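Local coordinates for protein geranyltranstransferase (Stenotrophomonas maltophilia, PDB 7LBJ) that probably condenses allylic and homoallylic isoprenoid diphosphates into longer prenyl diphosphates, using magnesium, at residues L74-H85 against L190-C201. Numbering follows the deposited sequence.
Sequences LDAAAMSVELIH and LIRAAVRMGALC
Val81 sits in the middle of this interface, its CG1 methyl pushed between Ala194, Met197 and Leu190 of the facing helix. Val81 CG1 lies 3.9 Å from Met197 SD and also touches Ala194 CA, and the Val81 and Met197 side chains run past one another in opposite directions. Met197 is bent at its last torsion, which brings its CE back over helix 75-85; there Met197 CE rests 3.6 Å from Ser80 OG and also touches Ala77 CB. Leu190 supplies the packing at the His85 end. With CG anti to the backbone N (chi1 -179°), it sends both methyls across: Leu190 CD2 meets Ile84 CG2 at 3.9 Å and also reaches the carbonyl oxygen of Val81 and CB of His85. At the other end of the contact, Leu74 CD2 packs tightly on Cys201 CB, 3.5 Å away, and also touches the carbonyl oxygen of Gly198.

Segments 75-85 and 190-201 run antiparallel (171°), with their axes 9.6 Å apart at closest approach, and Ala77, Ala194 and Gly198 lie among the touching residues. They belong to the all-helical bundle of the polyprenyl synthases, here in its buried interior, with Leu150 of helix 140-154 and Leu133 of helix 115-134 closing over the Ser80 side.

No hydrogen bond joins the two segments. The Ser80 hydroxyl turns back on its own helix, and Ser80 OG donates to Ala77 O at 2.8 Å, tilted 27° from the carbonyl plane. Val81 N donates to the same oxygen from the same face, so two bonds grip it. On sides turned from the interface, Asp75 forms a salt bridge with Arg21 and Glu82 one with Arg54.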
loop_
_atom_site.group_PDB
_atom_site.type_symbol
_atom_site.label_atom_id
_atom_site.label_comp_id
_atom_site.label_asym_id
_atom_site.label_seq_id
_atom_site.Cartn_x
_atom_site.Cartn_y
_atom_site.Cartn_z
ATOM N N LEU A 74 14.988 -3.772 -14.440
ATOM C CA LEU A 74 13.547 -3.754 -14.583
ATOM C C LEU A 74 12.828 -4.641 -13.580
ATOM O O LEU A 74 11.606 -4.511 -13.438
ATOM C CB LEU A 74 13.181 -4.183 -16.023
ATOM C CG LEU A 74 13.685 -3.208 -17.107
ATOM C CD1 LEU A 74 13.755 -3.875 -18.466
ATOM C CD2 LEU A 74 12.767 -1.960 -17.190
ATOM N N ASP A 75 13.550 -5.540 -12.893
ATOM C CA ASP A 75 12.915 -6.567 -12.065
ATOM C C ASP A 75 12.030 -5.962 -10.978
ATOM O O ASP A 75 10.910 -6.438 -10.750
ATOM C CB ASP A 75 13.970 -7.477 -11.419
ATOM C CG ASP A 75 14.651 -8.424 -12.414
ATOM O OD1 ASP A 75 14.009 -8.879 -13.387
ATOM O OD2 ASP A 75 15.848 -8.730 -12.209
ATOM N N ALA A 76 12.527 -4.944 -10.260
ATOM C CA ALA A 76 11.721 -4.356 -9.189
ATOM C C ALA A 76 10.450 -3.733 -9.744
ATOM O O ALA A 76 9.362 -3.892 -9.173
ATOM C CB ALA A 76 12.521 -3.299 -8.410
ATOM N N ALA A 77 10.569 -2.987 -10.844
ATOM C CA ALA A 77 9.371 -2.388 -11.427
ATOM C C ALA A 77 8.407 -3.466 -11.882
ATOM O O ALA A 77 7.193 -3.351 -11.666
ATOM C CB ALA A 77 9.727 -1.475 -12.602
ATOM N N ALA A 78 8.932 -4.510 -12.522
ATOM C CA ALA A 78 8.082 -5.587 -13.030
ATOM C C ALA A 78 7.386 -6.323 -11.894
ATOM O O ALA A 78 6.184 -6.615 -11.976
ATOM C CB ALA A 78 8.904 -6.554 -13.886
ATOM N N MET A 79 8.107 -6.610 -10.808
ATOM C CA MET A 79 7.444 -7.231 -9.667
ATOM C C MET A 79 6.402 -6.301 -9.056
ATOM O O MET A 79 5.316 -6.747 -8.657
ATOM C CB MET A 79 8.476 -7.634 -8.609
ATOM C CG MET A 79 9.285 -8.852 -8.988
ATOM S SD MET A 79 10.275 -9.443 -7.583
ATOM C CE MET A 79 11.584 -8.234 -7.625
ATOM N N SER A 80 6.708 -5.013 -8.953
ATOM C CA SER A 80 5.799 -4.123 -8.232
ATOM C C SER A 80 4.427 -4.077 -8.904
ATOM O O SER A 80 3.397 -4.055 -8.222
ATOM C CB SER A 80 6.393 -2.714 -8.112
ATOM O OG SER A 80 6.291 -1.999 -9.338
ATOM N N VAL A 81 4.382 -4.106 -10.242
ATOM C CA VAL A 81 3.064 -3.973 -10.854
ATOM C C VAL A 81 2.287 -5.269 -10.721
ATOM O O VAL A 81 1.050 -5.238 -10.629
ATOM C CB VAL A 81 3.145 -3.499 -12.323
ATOM C CG1 VAL A 81 3.714 -2.087 -12.387
ATOM C CG2 VAL A 81 3.979 -4.465 -13.178
ATOM N N GLU A 82 2.978 -6.420 -10.712
ATOM C CA GLU A 82 2.282 -7.693 -10.523
ATOM C C GLU A 82 1.784 -7.838 -9.092
ATOM O O GLU A 82 0.708 -8.411 -8.871
ATOM C CB GLU A 82 3.196 -8.872 -10.900
ATOM C CG GLU A 82 2.511 -10.239 -10.969
ATOM C CD GLU A 82 1.493 -10.362 -12.105
ATOM O OE1 GLU A 82 1.295 -9.387 -12.855
ATOM O OE2 GLU A 82 0.884 -11.444 -12.257
ATOM N N LEU A 83 2.544 -7.302 -8.115
ATOM C CA LEU A 83 2.105 -7.331 -6.717
ATOM C C LEU A 83 0.892 -6.437 -6.484
ATOM O O LEU A 83 -0.020 -6.806 -5.730
ATOM C CB LEU A 83 3.261 -6.933 -5.775
ATOM C CG LEU A 83 4.362 -8.002 -5.775
ATOM C CD1 LEU A 83 5.627 -7.473 -5.122
ATOM C CD2 LEU A 83 3.900 -9.288 -5.069
ATOM N N ILE A 84 0.852 -5.254 -7.106
ATOM C CA ILE A 84 -0.351 -4.433 -6.984
ATOM C C ILE A 84 -1.535 -5.160 -7.605
ATOM O O ILE A 84 -2.618 -5.248 -7.016
ATOM C CB ILE A 84 -0.135 -3.046 -7.611
ATOM C CG1 ILE A 84 0.908 -2.260 -6.790
ATOM C CG2 ILE A 84 -1.458 -2.265 -7.678
ATOM C CD1 ILE A 84 0.515 -2.069 -5.316
ATOM N N HIS A 85 -1.331 -5.726 -8.796
ATOM C CA HIS A 85 -2.408 -6.455 -9.460
ATOM C C HIS A 85 -2.894 -7.615 -8.594
ATOM O O HIS A 85 -4.102 -7.789 -8.372
ATOM C CB HIS A 85 -1.906 -6.959 -10.821
ATOM C CG HIS A 85 -2.911 -7.767 -11.585
ATOM N ND1 HIS A 85 -4.126 -7.256 -11.985
ATOM C CD2 HIS A 85 -2.869 -9.043 -12.044
ATOM C CE1 HIS A 85 -4.795 -8.186 -12.648
ATOM N NE2 HIS A 85 -4.059 -9.283 -12.684
ATOM N N LEU A 190 -3.025 1.126 -14.077
ATOM C CA LEU A 190 -1.872 0.287 -13.733
ATOM C C LEU A 190 -1.189 -0.267 -14.976
ATOM O O LEU A 190 0.031 -0.468 -14.972
ATOM C CB LEU A 190 -2.304 -0.846 -12.812
ATOM C CG LEU A 190 -1.233 -1.817 -12.315
ATOM C CD1 LEU A 190 -0.212 -1.061 -11.449
ATOM C CD2 LEU A 190 -1.930 -2.920 -11.517
ATOM N N ILE A 191 -1.948 -0.503 -16.050
ATOM C CA ILE A 191 -1.341 -0.905 -17.311
ATOM C C ILE A 191 -0.471 0.214 -17.875
ATOM O O ILE A 191 0.648 -0.036 -18.354
ATOM C CB ILE A 191 -2.440 -1.357 -18.289
ATOM C CG1 ILE A 191 -2.849 -2.787 -17.914
ATOM C CG2 ILE A 191 -1.951 -1.279 -19.736
ATOM C CD1 ILE A 191 -4.180 -3.256 -18.564
ATOM N N ARG A 192 -0.952 1.465 -17.818
ATOM C CA ARG A 192 -0.111 2.588 -18.234
ATOM C C ARG A 192 1.091 2.748 -17.310
ATOM O O ARG A 192 2.188 3.079 -17.769
ATOM C CB ARG A 192 -0.920 3.883 -18.283
ATOM C CG ARG A 192 -1.950 3.894 -19.417
ATOM C CD ARG A 192 -3.003 4.946 -19.152
ATOM N NE ARG A 192 -2.439 6.294 -19.178
ATOM C CZ ARG A 192 -3.146 7.392 -18.951
ATOM N NH1 ARG A 192 -4.432 7.331 -18.642
ATOM N NH2 ARG A 192 -2.550 8.581 -19.036
ATOM N N ALA A 193 0.915 2.510 -16.007
ATOM C CA ALA A 193 2.065 2.598 -15.102
ATOM C C ALA A 193 3.138 1.591 -15.478
ATOM O O ALA A 193 4.336 1.898 -15.412
ATOM C CB ALA A 193 1.636 2.382 -13.645
ATOM N N ALA A 194 2.738 0.377 -15.862
ATOM C CA ALA A 194 3.733 -0.634 -16.192
ATOM C C ALA A 194 4.583 -0.176 -17.367
ATOM O O ALA A 194 5.817 -0.227 -17.309
ATOM C CB ALA A 194 3.064 -1.973 -16.499
ATOM N N VAL A 195 3.939 0.331 -18.422
ATOM C CA VAL A 195 4.694 0.816 -19.579
ATOM C C VAL A 195 5.555 2.017 -19.193
ATOM O O VAL A 195 6.716 2.124 -19.606
ATOM C CB VAL A 195 3.730 1.146 -20.729
ATOM C CG1 VAL A 195 4.451 1.933 -21.861
ATOM C CG2 VAL A 195 3.085 -0.168 -21.247
ATOM N N ARG A 196 5.001 2.945 -18.404
ATOM C CA ARG A 196 5.779 4.128 -18.034
ATOM C C ARG A 196 7.008 3.748 -17.222
ATOM O O ARG A 196 8.091 4.319 -17.418
ATOM C CB ARG A 196 4.902 5.113 -17.256
ATOM C CG ARG A 196 5.683 6.304 -16.735
ATOM C CD ARG A 196 4.765 7.302 -16.011
ATOM N NE ARG A 196 5.553 8.316 -15.325
ATOM C CZ ARG A 196 6.045 9.397 -15.909
ATOM N NH1 ARG A 196 5.799 9.669 -17.183
ATOM N NH2 ARG A 196 6.788 10.241 -15.191
ATOM N N MET A 197 6.861 2.805 -16.280
ATOM C CA MET A 197 7.991 2.450 -15.421
ATOM C C MET A 197 9.094 1.769 -16.205
ATOM O O MET A 197 10.278 2.062 -15.995
ATOM C CB MET A 197 7.521 1.575 -14.258
ATOM C CG MET A 197 6.581 2.382 -13.324
ATOM S SD MET A 197 5.571 1.344 -12.244
ATOM C CE MET A 197 6.814 1.076 -11.055
ATOM N N GLY A 198 8.732 0.853 -17.113
ATOM C CA GLY A 198 9.747 0.246 -17.958
ATOM C C GLY A 198 10.509 1.279 -18.760
ATOM O O GLY A 198 11.733 1.199 -18.892
ATOM N N ALA A 199 9.795 2.280 -19.282
ATOM C CA ALA A 199 10.443 3.307 -20.085
ATOM C C ALA A 199 11.280 4.232 -19.215
ATOM O O ALA A 199 12.359 4.666 -19.631
ATOM C CB ALA A 199 9.397 4.105 -20.869
ATOM N N LEU A 200 10.800 4.544 -17.998
ATOM C CA LEU A 200 11.629 5.321 -17.076
ATOM C C LEU A 200 12.930 4.590 -16.769
ATOM O O LEU A 200 14.004 5.205 -16.731
ATOM C CB LEU A 200 10.873 5.597 -15.782
ATOM C CG LEU A 200 9.781 6.654 -15.866
ATOM C CD1 LEU A 200 9.007 6.663 -14.553
ATOM C CD2 LEU A 200 10.418 8.012 -16.128
ATOM N N CYS A 201 12.860 3.276 -16.544
ATOM C CA CYS A 201 14.095 2.546 -16.265
ATOM C C CYS A 201 14.996 2.522 -17.494
ATOM O O CYS A 201 16.223 2.418 -17.363
ATOM C CB CYS A 201 13.783 1.130 -15.779
ATOM S SG CYS A 201 13.001 1.051 -14.158
#